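Local coordinates for adapter protein MecA 1 (Bacillus subtilis, PDB 3JTP), which acts as an adapter that delivers unfolded and aggregated proteins, and the competence regulator ComK, to the ClpC protease, its C-terminal domain being the part that binds ClpC, at residues F16-S21 and L63-E68; Y41-D46 and H87-I92; K24-G29 and T91-F96; V45-M50 and E56-I61. The protein carries 3 engineered substitutions. All coordinates share one frame; numbering follows the deposited sequence.

Contact 1: F16-S21 and L63-E68; sequences FEDVIS and LEYANE. Engineered in segment 63-68: Asn67 (natural residue Thr).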
loop_
_atom_site.group_PDB
_atom_site.type_symbol
_atom_site.label_atom_id
_atom_site.label_comp_id
_atom_site.label_asym_id
_atom_site.label_seq_id
_atom_site.Cartn_x
_atom_site.Cartn_y
_atom_site.Cartn_z
ATOM N N PHE A 16 1.157 -11.286 -2.077
ATOM C CA PHE A 16 1.587 -10.818 -0.776
ATOM C C PHE A 16 3.103 -10.600 -0.650
ATOM O O PHE A 16 3.526 -9.696 0.064
ATOM C CB PHE A 16 1.085 -11.754 0.325
ATOM C CG PHE A 16 1.101 -11.134 1.668
ATOM C CD1 PHE A 16 0.476 -9.922 1.875
ATOM C CD2 PHE A 16 1.760 -11.740 2.716
ATOM C CE1 PHE A 16 0.500 -9.312 3.110
ATOM C CE2 PHE A 16 1.790 -11.151 3.953
ATOM C CZ PHE A 16 1.152 -9.933 4.157
ATOM N N GLU A 17 3.921 -11.403 -1.328
ATOM C CA GLU A 17 5.370 -11.250 -1.175
ATOM C C GLU A 17 5.796 -9.859 -1.607
ATOM O O GLU A 17 6.698 -9.275 -1.017
ATOM C CB GLU A 17 6.178 -12.313 -1.937
ATOM C CG GLU A 17 5.563 -13.710 -1.930
ATOM C CD GLU A 17 5.420 -14.292 -0.532
ATOM O OE1 GLU A 17 4.588 -15.222 -0.355
ATOM O OE2 GLU A 17 6.153 -13.823 0.378
ATOM N N ASP A 18 5.143 -9.315 -2.625
ATOM C CA ASP A 18 5.520 -7.999 -3.112
ATOM C C ASP A 18 5.144 -6.918 -2.109
ATOM O O ASP A 18 5.828 -5.913 -2.018
ATOM C CB ASP A 18 4.895 -7.710 -4.475
ATOM C CG ASP A 18 5.512 -8.556 -5.593
ATOM O OD1 ASP A 18 6.603 -9.120 -5.364
ATOM O OD2 ASP A 18 4.906 -8.665 -6.685
ATOM N N VAL A 19 4.058 -7.121 -1.366
ATOM C CA VAL A 19 3.731 -6.212 -0.258
ATOM C C VAL A 19 4.832 -6.243 0.813
ATOM O O VAL A 19 5.345 -5.203 1.200
ATOM C CB VAL A 19 2.368 -6.530 0.380
ATOM C CG1 VAL A 19 2.045 -5.504 1.498
ATOM C CG2 VAL A 19 1.249 -6.557 -0.709
ATOM N N ILE A 20 5.211 -7.441 1.262
ATOM C CA ILE A 20 6.292 -7.608 2.236
ATOM C C ILE A 20 7.589 -6.936 1.742
ATOM O O ILE A 20 8.194 -6.159 2.479
ATOM C CB ILE A 20 6.565 -9.089 2.540
ATOM C CG1 ILE A 20 5.332 -9.759 3.144
ATOM C CG2 ILE A 20 7.759 -9.258 3.504
ATOM C CD1 ILE A 20 5.493 -11.283 3.252
ATOM N N SER A 21 7.998 -7.234 0.505
ATOM C CA SER A 21 9.149 -6.570 -0.127
ATOM C C SER A 21 9.075 -5.062 -0.018
ATOM O O SER A 21 10.044 -4.433 0.384
ATOM C CB SER A 21 9.285 -6.939 -1.605
ATOM O OG SER A 21 9.682 -8.282 -1.753
ATOM N N LEU A 63 5.826 1.571 -6.950
ATOM C CA LEU A 63 5.375 1.086 -8.253
ATOM C C LEU A 63 6.303 0.073 -8.897
ATOM O O LEU A 63 6.109 -0.291 -10.062
ATOM C CB LEU A 63 5.171 2.239 -9.233
ATOM C CG LEU A 63 4.028 3.206 -8.962
ATOM C CD1 LEU A 63 3.959 4.222 -10.091
ATOM C CD2 LEU A 63 2.713 2.455 -8.815
ATOM N N GLU A 64 7.330 -0.369 -8.181
ATOM C CA GLU A 64 8.100 -1.506 -8.682
ATOM C C GLU A 64 7.457 -2.797 -8.221
ATOM O O GLU A 64 7.597 -3.838 -8.866
ATOM C CB GLU A 64 9.547 -1.438 -8.214
ATOM C CG GLU A 64 10.261 -0.268 -8.809
ATOM C CD GLU A 64 11.713 -0.522 -9.016
ATOM O OE1 GLU A 64 12.333 0.375 -9.600
ATOM O OE2 GLU A 64 12.231 -1.595 -8.616
ATOM N N TYR A 65 6.747 -2.708 -7.098
ATOM C CA TYR A 65 6.069 -3.849 -6.517
ATOM C C TYR A 65 4.575 -3.847 -6.789
ATOM O O TYR A 65 3.908 -4.858 -6.589
ATOM C CB TYR A 65 6.361 -3.905 -5.029
ATOM C CG TYR A 65 7.823 -4.131 -4.823
ATOM C CD1 TYR A 65 8.390 -5.377 -5.087
ATOM C CD2 TYR A 65 8.649 -3.100 -4.448
ATOM C CE1 TYR A 65 9.728 -5.599 -4.949
ATOM C CE2 TYR A 65 10.007 -3.311 -4.307
ATOM C CZ TYR A 65 10.532 -4.569 -4.563
ATOM O OH TYR A 65 11.858 -4.782 -4.417
ATOM N N ALA A 66 4.055 -2.729 -7.278
ATOM C CA ALA A 66 2.613 -2.609 -7.518
ATOM C C ALA A 66 2.234 -1.791 -8.759
ATOM O O ALA A 66 3.093 -1.230 -9.441
ATOM C CB ALA A 66 1.941 -2.030 -6.288
ATOM N N ASN A 67 0.929 -1.717 -9.028
ATOM C CA ASN A 67 0.399 -0.924 -10.127
ATOM C C ASN A 67 -0.696 0.008 -9.611
ATOM O O ASN A 67 -1.420 -0.345 -8.686
ATOM C CB ASN A 67 -0.181 -1.860 -11.194
ATOM C CG ASN A 67 0.908 -2.573 -12.003
ATOM O OD1 ASN A 67 1.595 -1.955 -12.817
ATOM N ND2 ASN A 67 1.064 -3.874 -11.777
ATOM N N GLU A 68 -0.828 1.192 -10.198
ATOM C CA GLU A 68 -1.913 2.081 -9.807
ATOM C C GLU A 68 -3.255 1.457 -10.180
ATOM O O GLU A 68 -3.412 0.941 -11.280
ATOM C CB GLU A 68 -1.740 3.454 -10.450
ATOM C CG GLU A 68 -0.971 4.440 -9.572
ATOM C CD GLU A 68 -0.408 5.609 -10.357
ATOM O OE1 GLU A 68 0.423 5.369 -11.271
ATOM O OE2 GLU A 68 -0.795 6.761 -10.059
HETATM O O HOH W 1 2.871 -7.062 -7.423
#
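Ser21 and Tyr65 are joined by a CH-pi contact. Ser21 CB stands over one face of the phenol ring, 4.0 Å from the ring centroid and 27° off its normal. The nearest ring atom is Tyr65 CE1, 3.6 Å from Ser21 CB, so the carbon is displaced from the centre toward that rim.

Van der Waals packing adds to this. Tyr65 CB rests 3.7 Å from Asp18 O, an approach that is oblique to the ring. With Tyr65 CG anti to the carbonyl carbon (chi1 -64°), the ring runs from Asp18 along the helix to Ser21, about one turn on. The Asp18 carboxylate is inclined 53° to the ring and does not stack on it.

The polar link is a water that donates to both sides, 2.7 Å from Asp18 OD2 and 2.6 Å from Tyr65 O. Ser21 OG instead turns back into its own helix, weakly bonded to Glu17 O.

This surface packing bridges helix 16-24 and the end of helix 54-65 next to the edge of the sheet. On the side toward the sheet, Val19 and Ala66 pack on Phe13 of strand 8-13, and the engineered Asn67 pairs through its backbone with Arg12.

Contact 2: Y41-D46 and H87-I92; sequences YYLYVD and HALETI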
loop_
_atom_site.group_PDB
_atom_site.type_symbol
_atom_site.label_atom_id
_atom_site.label_comp_id
_atom_site.label_asym_id
_atom_site.label_seq_id
_atom_site.Cartn_x
_atom_site.Cartn_y
_atom_site.Cartn_z
ATOM N N TYR A 41 -3.898 -7.851 -3.582
ATOM C CA TYR A 41 -3.790 -7.005 -2.389
ATOM C C TYR A 41 -3.810 -5.556 -2.836
ATOM O O TYR A 41 -3.306 -5.217 -3.912
ATOM C CB TYR A 41 -2.524 -7.336 -1.566
ATOM C CG TYR A 41 -2.617 -8.707 -0.937
ATOM C CD1 TYR A 41 -3.144 -8.874 0.338
ATOM C CD2 TYR A 41 -2.230 -9.849 -1.642
ATOM C CE1 TYR A 41 -3.269 -10.131 0.904
ATOM C CE2 TYR A 41 -2.360 -11.119 -1.086
ATOM C CZ TYR A 41 -2.879 -11.249 0.193
ATOM O OH TYR A 41 -2.997 -12.499 0.766
ATOM N N TYR A 42 -4.425 -4.707 -2.031
ATOM C CA TYR A 42 -4.561 -3.307 -2.370
ATOM C C TYR A 42 -4.086 -2.471 -1.205
ATOM O O TYR A 42 -4.474 -2.700 -0.063
ATOM C CB TYR A 42 -6.023 -2.983 -2.715
ATOM C CG TYR A 42 -6.479 -3.671 -3.976
ATOM C CD1 TYR A 42 -6.519 -2.990 -5.181
ATOM C CD2 TYR A 42 -6.850 -5.012 -3.963
ATOM C CE1 TYR A 42 -6.929 -3.621 -6.343
ATOM C CE2 TYR A 42 -7.261 -5.655 -5.127
ATOM C CZ TYR A 42 -7.300 -4.954 -6.311
ATOM O OH TYR A 42 -7.709 -5.582 -7.470
ATOM N N LEU A 43 -3.216 -1.521 -1.494
ATOM C CA LEU A 43 -2.667 -0.682 -0.451
ATOM C C LEU A 43 -3.334 0.654 -0.618
ATOM O O LEU A 43 -3.070 1.350 -1.587
ATOM C CB LEU A 43 -1.169 -0.471 -0.659
ATOM C CG LEU A 43 -0.159 -0.620 0.486
ATOM C CD1 LEU A 43 1.010 0.357 0.319
ATOM C CD2 LEU A 43 -0.803 -0.465 1.829
ATOM N N TYR A 44 -4.181 1.045 0.311
ATOM C CA TYR A 44 -4.579 2.440 0.269
ATOM C C TYR A 44 -3.426 3.312 0.781
ATOM O O TYR A 44 -2.938 3.113 1.882
ATOM C CB TYR A 44 -5.841 2.691 1.064
ATOM C CG TYR A 44 -6.234 4.144 1.051
ATOM C CD1 TYR A 44 -6.623 4.770 -0.130
ATOM C CD2 TYR A 44 -6.216 4.891 2.224
ATOM C CE1 TYR A 44 -6.970 6.103 -0.144
ATOM C CE2 TYR A 44 -6.572 6.223 2.227
ATOM C CZ TYR A 44 -6.940 6.825 1.049
ATOM O OH TYR A 44 -7.283 8.152 1.080
ATOM N N VAL A 45 -2.981 4.262 -0.024
ATOM C CA VAL A 45 -1.803 5.044 0.341
ATOM C C VAL A 45 -2.054 6.546 0.414
ATOM O O VAL A 45 -2.266 7.195 -0.615
ATOM C CB VAL A 45 -0.663 4.817 -0.638
ATOM C CG1 VAL A 45 0.525 5.711 -0.268
ATOM C CG2 VAL A 45 -0.268 3.371 -0.615
ATOM N N ASP A 46 -2.005 7.091 1.625
ATOM C CA ASP A 46 -2.229 8.514 1.839
ATOM C C ASP A 46 -0.940 9.202 2.229
ATOM O O ASP A 46 -0.457 9.047 3.354
ATOM C CB ASP A 46 -3.275 8.748 2.929
ATOM C CG ASP A 46 -3.671 10.216 3.047
ATOM O OD1 ASP A 46 -3.142 11.031 2.252
ATOM O OD2 ASP A 46 -4.509 10.552 3.923
ATOM N N HIS A 87 -1.445 1.886 9.553
ATOM C CA HIS A 87 -0.012 1.670 9.617
ATOM C C HIS A 87 0.380 0.315 9.013
ATOM O O HIS A 87 1.224 -0.412 9.542
ATOM C CB HIS A 87 0.458 1.871 11.064
ATOM C CG HIS A 87 -0.059 3.147 11.661
ATOM N ND1 HIS A 87 -1.147 3.190 12.507
ATOM C CD2 HIS A 87 0.314 4.438 11.463
ATOM C CE1 HIS A 87 -1.398 4.448 12.838
ATOM N NE2 HIS A 87 -0.529 5.222 12.217
ATOM N N ALA A 88 -0.233 0.007 7.873
ATOM C CA ALA A 88 -0.103 -1.307 7.254
ATOM C C ALA A 88 1.333 -1.712 6.925
ATOM O O ALA A 88 1.775 -2.772 7.329
ATOM C CB ALA A 88 -0.994 -1.404 6.015
ATOM N N LEU A 89 2.075 -0.872 6.217
ATOM C CA LEU A 89 3.412 -1.276 5.774
ATOM C C LEU A 89 4.360 -1.499 6.951
ATOM O O LEU A 89 5.104 -2.485 6.968
ATOM C CB LEU A 89 4.006 -0.293 4.759
ATOM C CG LEU A 89 3.451 -0.342 3.332
ATOM C CD1 LEU A 89 4.279 0.560 2.442
ATOM C CD2 LEU A 89 3.399 -1.759 2.750
ATOM N N GLU A 90 4.315 -0.596 7.933
ATOM C CA GLU A 90 5.072 -0.762 9.180
ATOM C C GLU A 90 4.697 -2.071 9.884
ATOM O O GLU A 90 5.547 -2.774 10.410
ATOM C CB GLU A 90 4.807 0.409 10.152
ATOM C CG GLU A 90 5.265 1.800 9.693
ATOM C CD GLU A 90 4.210 2.536 8.883
ATOM O OE1 GLU A 90 3.163 1.924 8.581
ATOM O OE2 GLU A 90 4.428 3.725 8.541
ATOM N N THR A 91 3.408 -2.397 9.915
ATOM C CA THR A 91 3.001 -3.614 10.600
ATOM C C THR A 91 3.479 -4.841 9.833
ATOM O O THR A 91 3.976 -5.794 10.428
ATOM C CB THR A 91 1.474 -3.662 10.834
ATOM O OG1 THR A 91 1.096 -2.555 11.663
ATOM C CG2 THR A 91 1.071 -4.964 11.524
ATOM N N ILE A 92 3.334 -4.814 8.510
ATOM C CA ILE A 92 3.831 -5.910 7.687
ATOM C C ILE A 92 5.373 -6.071 7.840
ATOM O O ILE A 92 5.885 -7.178 8.022
ATOM C CB ILE A 92 3.462 -5.712 6.197
ATOM C CG1 ILE A 92 1.933 -5.746 5.998
ATOM C CG2 ILE A 92 4.128 -6.772 5.360
ATOM C CD1 ILE A 92 1.305 -7.055 6.365
#
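Leu43 meets Ala88 and Leu89 without help from any flat group: the surface they share is purely aliphatic, and the nearest ring of the strand, that of Tyr41, is turned to Phe16, their planes at about 45°. The evidence for the packing is therefore in the methyl distances. Leu43 CD1 faces the fork of Leu89, lying 3.9 Å from Leu89 CD1 and 4.0 Å from Leu89 CD2. The two leucines meet at about a right angle, with one branch of Leu43 set against both branches of its partner. The second branch of Leu43 serves Ala88, its CD2 being 4.3 Å from Ala88 CB. The CB of Leu89 points past the strand rather than at it, but with CG anti to the carbonyl carbon (chi1 -75°) the end of the chain comes nearer. All three residues are buried.

The helix begins right here. His87 is its N-cap residue, and His87 O accepts twice from Thr91, from the backbone N and from OG1 at 3.0 Å. The hydroxyl stands above the carbonyl plane, 46° out of it.

Strand 40-46 is the middle strand of the antiparallel sheet, flanked by 8-13 and 31-37. The first turn of helix 88-96 sits against the sheet, Ala88 also touching Thr32 and Leu34 of strand 31-37, while Ile92 packs on Phe16 and Ile20 of helix 16-24.

Contact 3: K24-G29 and T91-F96; sequences KLNVNG and TIKKHF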
loop_
_atom_site.group_PDB
_atom_site.type_symbol
_atom_site.label_atom_id
_atom_site.label_comp_id
_atom_site.label_asym_id
_atom_site.label_seq_id
_atom_site.Cartn_x
_atom_site.Cartn_y
_atom_site.Cartn_z
ATOM N N LYS A 24 9.760 -3.734 3.524
ATOM C CA LYS A 24 11.116 -3.806 4.042
ATOM C C LYS A 24 11.878 -2.532 3.676
ATOM O O LYS A 24 12.850 -2.161 4.348
ATOM C CB LYS A 24 11.840 -5.030 3.503
ATOM C CG LYS A 24 13.023 -5.431 4.351
ATOM C CD LYS A 24 13.996 -6.345 3.610
ATOM C CE LYS A 24 13.554 -7.812 3.616
ATOM N NZ LYS A 24 14.780 -8.701 3.686
ATOM N N LEU A 25 11.417 -1.854 2.626
ATOM C CA LEU A 25 12.128 -0.697 2.084
ATOM C C LEU A 25 12.031 0.578 2.934
ATOM O O LEU A 25 12.644 1.602 2.614
ATOM C CB LEU A 25 11.684 -0.433 0.649
ATOM C CG LEU A 25 12.653 -0.974 -0.406
ATOM C CD1 LEU A 25 13.706 -1.875 0.226
ATOM C CD2 LEU A 25 11.942 -1.688 -1.532
ATOM N N ASN A 26 11.277 0.513 4.023
ATOM C CA ASN A 26 11.071 1.688 4.862
ATOM C C ASN A 26 10.586 2.905 4.096
ATOM O O ASN A 26 11.022 4.024 4.357
ATOM C CB ASN A 26 12.351 2.035 5.607
ATOM C CG ASN A 26 12.422 1.375 6.953
ATOM O OD1 ASN A 26 11.394 1.134 7.596
ATOM N ND2 ASN A 26 13.635 1.075 7.395
ATOM N N VAL A 27 9.685 2.673 3.147
ATOM C CA VAL A 27 9.076 3.736 2.365
ATOM C C VAL A 27 7.617 3.855 2.780
ATOM O O VAL A 27 6.807 4.484 2.095
ATOM C CB VAL A 27 9.101 3.398 0.878
ATOM C CG1 VAL A 27 8.018 2.395 0.569
ATOM C CG2 VAL A 27 8.894 4.640 0.055
ATOM N N ASN A 28 7.280 3.214 3.893
ATOM C CA ASN A 28 5.943 3.323 4.446
ATOM C C ASN A 28 5.528 4.785 4.495
ATOM O O ASN A 28 5.792 5.497 5.476
ATOM C CB ASN A 28 5.877 2.653 5.818
ATOM C CG ASN A 28 7.241 2.236 6.320
ATOM O OD1 ASN A 28 8.004 3.065 6.839
ATOM N ND2 ASN A 28 7.561 0.940 6.177
ATOM N N GLY A 29 4.882 5.210 3.409
ATOM C CA GLY A 29 4.656 6.606 3.099
ATOM C C GLY A 29 3.518 7.192 3.879
ATOM O O GLY A 29 2.392 7.240 3.394
ATOM N N THR A 91 3.408 -2.397 9.915
ATOM C CA THR A 91 3.001 -3.614 10.600
ATOM C C THR A 91 3.479 -4.841 9.833
ATOM O O THR A 91 3.976 -5.794 10.428
ATOM C CB THR A 91 1.474 -3.662 10.834
ATOM O OG1 THR A 91 1.096 -2.555 11.663
ATOM C CG2 THR A 91 1.071 -4.964 11.524
ATOM N N ILE A 92 3.334 -4.814 8.510
ATOM C CA ILE A 92 3.831 -5.910 7.687
ATOM C C ILE A 92 5.373 -6.071 7.840
ATOM O O ILE A 92 5.885 -7.178 8.022
ATOM C CB ILE A 92 3.462 -5.712 6.197
ATOM C CG1 ILE A 92 1.933 -5.746 5.998
ATOM C CG2 ILE A 92 4.128 -6.772 5.360
ATOM C CD1 ILE A 92 1.305 -7.055 6.365
ATOM N N LYS A 93 6.111 -4.970 7.769
ATOM C CA LYS A 93 7.560 -5.064 7.916
ATOM C C LYS A 93 7.911 -5.775 9.227
ATOM O O LYS A 93 8.703 -6.712 9.237
ATOM C CB LYS A 93 8.206 -3.683 7.857
ATOM C CG LYS A 93 9.717 -3.681 8.108
ATOM C CD LYS A 93 10.214 -2.245 8.225
ATOM C CE LYS A 93 11.566 -2.164 8.902
ATOM N NZ LYS A 93 11.903 -0.744 9.154
ATOM N N LYS A 94 7.278 -5.356 10.320
ATOM C CA LYS A 94 7.563 -5.909 11.639
ATOM C C LYS A 94 7.359 -7.423 11.769
ATOM O O LYS A 94 8.205 -8.116 12.308
ATOM C CB LYS A 94 6.736 -5.174 12.709
ATOM C CG LYS A 94 7.158 -5.498 14.139
ATOM C CD LYS A 94 6.296 -4.749 15.143
ATOM C CE LYS A 94 6.955 -4.721 16.513
ATOM N NZ LYS A 94 7.782 -3.492 16.661
ATOM N N HIS A 95 6.231 -7.939 11.294
ATOM C CA HIS A 95 5.942 -9.365 11.446
ATOM C C HIS A 95 6.386 -10.219 10.266
ATOM O O HIS A 95 6.622 -11.414 10.427
ATOM C CB HIS A 95 4.445 -9.600 11.663
ATOM C CG HIS A 95 3.906 -8.931 12.879
ATOM N ND1 HIS A 95 3.387 -7.655 12.855
ATOM C CD2 HIS A 95 3.815 -9.348 14.165
ATOM C CE1 HIS A 95 2.997 -7.319 14.071
ATOM N NE2 HIS A 95 3.251 -8.327 14.886
ATOM N N PHE A 96 6.478 -9.625 9.082
ATOM C CA PHE A 96 6.768 -10.427 7.888
ATOM C C PHE A 96 8.162 -10.233 7.290
ATOM O O PHE A 96 8.675 -11.133 6.635
ATOM C CB PHE A 96 5.708 -10.203 6.804
ATOM C CG PHE A 96 4.380 -10.837 7.112
ATOM C CD1 PHE A 96 4.122 -12.153 6.745
ATOM C CD2 PHE A 96 3.382 -10.112 7.755
ATOM C CE1 PHE A 96 2.883 -12.744 7.026
ATOM C CE2 PHE A 96 2.157 -10.698 8.050
ATOM C CZ PHE A 96 1.904 -12.012 7.684
#
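Lys93 reaches out from its helix to Asn26 as a nearly straight rod: CG is anti to the backbone N (chi1 176°) and the chain stays extended from there to NZ. Asn26 comes in obliquely to this rod and presents its amide to the tip. Lys93 NZ donates to Asn26 OD1 at 2.5 Å, a very short separation of doubtful exact length. Asn26 ND2 is 3.1 Å from Lys93 NZ, but both are donors, so of the two amide atoms only OD1 can accept from it.

Nearer the backbones the contact is aliphatic. Lys93 CG passes 4.3 Å from Lys24 CA, while Lys24 directs its CB away from segment 91-96. Ser23 of helix 16-24 touches Lys93.

Within segment 91-96, His95 ND1 donates to Thr91 O at 3.1 Å, with that oxygen close to the plane of the imidazole. The carbonyl also takes His95 N, arriving from the opposite face, so two bonds from one residue grip it.

Asn26 is the first residue to leave the helical conformation, in the left-handed helical region (phi 53°, psi 40°), as is common where a helix terminates. At the surface, Lys93 thus reaches across to the turn that ends helix 16-24.

Contact 4: V45-M50 and E56-I61; sequences VDFCDM and ENQLSI. Engineered in segment 45-50: Asp49 (natural residue Asn).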
loop_
_atom_site.group_PDB
_atom_site.type_symbol
_atom_site.label_atom_id
_atom_site.label_comp_id
_atom_site.label_asym_id
_atom_site.label_seq_id
_atom_site.Cartn_x
_atom_site.Cartn_y
_atom_site.Cartn_z
ATOM N N VAL A 45 -2.981 4.262 -0.024
ATOM C CA VAL A 45 -1.803 5.044 0.341
ATOM C C VAL A 45 -2.054 6.546 0.414
ATOM O O VAL A 45 -2.266 7.195 -0.615
ATOM C CB VAL A 45 -0.663 4.817 -0.638
ATOM C CG1 VAL A 45 0.525 5.711 -0.268
ATOM C CG2 VAL A 45 -0.268 3.371 -0.615
ATOM N N ASP A 46 -2.005 7.091 1.625
ATOM C CA ASP A 46 -2.229 8.514 1.839
ATOM C C ASP A 46 -0.940 9.202 2.229
ATOM O O ASP A 46 -0.457 9.047 3.354
ATOM C CB ASP A 46 -3.275 8.748 2.929
ATOM C CG ASP A 46 -3.671 10.216 3.047
ATOM O OD1 ASP A 46 -3.142 11.031 2.252
ATOM O OD2 ASP A 46 -4.509 10.552 3.923
ATOM N N PHE A 47 -0.385 9.956 1.290
ATOM C CA PHE A 47 0.811 10.740 1.545
ATOM C C PHE A 47 0.451 12.071 2.228
ATOM O O PHE A 47 1.216 13.031 2.167
ATOM C CB PHE A 47 1.528 11.018 0.227
ATOM C CG PHE A 47 2.113 9.791 -0.430
ATOM C CD1 PHE A 47 3.275 9.211 0.058
ATOM C CD2 PHE A 47 1.514 9.235 -1.554
ATOM C CE1 PHE A 47 3.827 8.095 -0.555
ATOM C CE2 PHE A 47 2.067 8.110 -2.176
ATOM C CZ PHE A 47 3.225 7.542 -1.673
ATOM N N CYS A 48 -0.709 12.096 2.888
ATOM C CA CYS A 48 -1.362 13.328 3.353
ATOM C C CYS A 48 -0.535 14.593 3.176
ATOM O O CYS A 48 -0.788 15.380 2.258
ATOM C CB CYS A 48 -1.852 13.191 4.801
ATOM S SG CYS A 48 -0.568 12.809 5.997
ATOM N N ASP A 49 0.438 14.791 4.065
ATOM C CA ASP A 49 1.354 15.922 3.961
ATOM C C ASP A 49 2.801 15.440 3.829
ATOM O O ASP A 49 3.434 15.002 4.792
ATOM C CB ASP A 49 1.181 16.907 5.131
ATOM C CG ASP A 49 2.182 16.679 6.253
ATOM O OD1 ASP A 49 3.362 17.054 6.080
ATOM O OD2 ASP A 49 1.788 16.138 7.310
ATOM N N MET A 50 3.297 15.496 2.603
ATOM C CA MET A 50 4.678 15.201 2.294
ATOM C C MET A 50 4.937 16.206 1.191
ATOM O O MET A 50 4.035 16.956 0.821
ATOM C CB MET A 50 4.794 13.771 1.776
ATOM C CG MET A 50 5.896 12.944 2.409
ATOM S SD MET A 50 5.402 11.207 2.542
ATOM C CE MET A 50 4.087 11.380 3.725
ATOM N N GLU A 56 7.305 11.757 -4.893
ATOM C CA GLU A 56 7.676 11.256 -6.214
ATOM C C GLU A 56 8.587 10.034 -6.109
ATOM O O GLU A 56 8.298 8.986 -6.668
ATOM C CB GLU A 56 8.304 12.368 -7.079
ATOM C CG GLU A 56 9.738 12.751 -6.719
ATOM C CD GLU A 56 10.070 14.234 -6.960
ATOM O OE1 GLU A 56 9.209 14.993 -7.468
ATOM O OE2 GLU A 56 11.209 14.641 -6.630
ATOM N N ASN A 57 9.672 10.158 -5.365
ATOM C CA ASN A 57 10.606 9.060 -5.211
ATOM C C ASN A 57 10.017 7.884 -4.428
ATOM O O ASN A 57 10.401 6.734 -4.635
ATOM C CB ASN A 57 11.884 9.576 -4.554
ATOM C CG ASN A 57 12.346 10.898 -5.157
ATOM O OD1 ASN A 57 12.729 10.960 -6.333
ATOM N ND2 ASN A 57 12.301 11.967 -4.356
ATOM N N GLN A 58 9.084 8.188 -3.532
ATOM C CA GLN A 58 8.398 7.190 -2.713
ATOM C C GLN A 58 7.439 6.361 -3.571
ATOM O O GLN A 58 7.482 5.123 -3.584
ATOM C CB GLN A 58 7.623 7.922 -1.621
ATOM C CG GLN A 58 7.377 7.141 -0.357
ATOM C CD GLN A 58 7.385 8.023 0.884
ATOM O OE1 GLN A 58 8.426 8.544 1.292
ATOM N NE2 GLN A 58 6.225 8.186 1.493
ATOM N N LEU A 59 6.579 7.058 -4.302
ATOM C CA LEU A 59 5.647 6.409 -5.207
ATOM C C LEU A 59 6.375 5.497 -6.177
ATOM O O LEU A 59 5.967 4.358 -6.382
ATOM C CB LEU A 59 4.847 7.450 -5.994
ATOM C CG LEU A 59 3.735 6.868 -6.863
ATOM C CD1 LEU A 59 2.847 5.988 -5.997
ATOM C CD2 LEU A 59 2.920 7.976 -7.517
ATOM N N SER A 60 7.455 6.010 -6.767
ATOM C CA SER A 60 8.164 5.303 -7.832
ATOM C C SER A 60 8.758 3.966 -7.375
ATOM O O SER A 60 8.883 3.040 -8.174
ATOM C CB SER A 60 9.259 6.183 -8.443
ATOM O OG SER A 60 10.394 6.245 -7.589
ATOM N N ILE A 61 9.123 3.858 -6.099
ATOM C CA ILE A 61 9.554 2.561 -5.585
ATOM C C ILE A 61 8.357 1.673 -5.310
ATOM O O ILE A 61 8.388 0.472 -5.594
ATOM C CB ILE A 61 10.416 2.675 -4.327
ATOM C CG1 ILE A 61 11.808 3.187 -4.700
ATOM C CG2 ILE A 61 10.535 1.317 -3.636
ATOM C CD1 ILE A 61 12.550 3.790 -3.534
#
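Phe47 turns the edge of its ring to the amide of Gln58. Gln58 NE2 lies at that edge, in the ring plane, 3.2 Å from Phe47 CE1. Ring and amide planes are 45° apart, so this is neither a stack nor an amide resting on the pi face. The aliphatic part of Gln58 follows the same rim, its CG 3.7 Å from Phe47 CE1, and the two side chains run past each other in opposite directions. One face of the ring is occupied by Val45 CG1, 3.4 Å above the plane and offset toward the rim.

Met50 SD comes up to the same nitrogen, 3.3 Å from Gln58 NE2, its chain bent at chi2 and chi3 and crossing Gln58 at about a right angle. Gln58 itself starts with CG anti to the backbone N (chi1 -153°) and bends at chi2, which brings its NE2 into the corner formed by the Phe47 edge and Met50 SD. Gly29 and Val27 crowd this end of Gln58, so its exact position is doubtful. At another point of the rim, Phe47 CE2 is 4.4 Å from Leu59 CD1, a looser apolar touch.

Phe47 also packs on Val55 and Met62 of helix 54-65 and on Phe9 of strand 8-13. The arrangement is that of a strand-loop-helix connection: the first residue after strand 40-46 packs against the helix that follows the loop, joining that helix to the sheet.

In the fold
From the N terminus, helix 16-24 opens contact 1, which closes a loop of 41 residues at the end of helix 54-65. The loop after helix 16-24 opens contact 3, the longest closure, reaching helix 88-96. Strand 40-46 starts both contact 2, which closes at the start of the same C-terminal helix, and contact 4, a short local closure onto helix 54-65. Contact 4 lies within the spans of contacts 1 and 3, whereas contact 1 crosses contacts 2 and 3, its first segment touching theirs through Phe16 with Ile92 and Phe96. Together they tie three helices to one another and to the sheet.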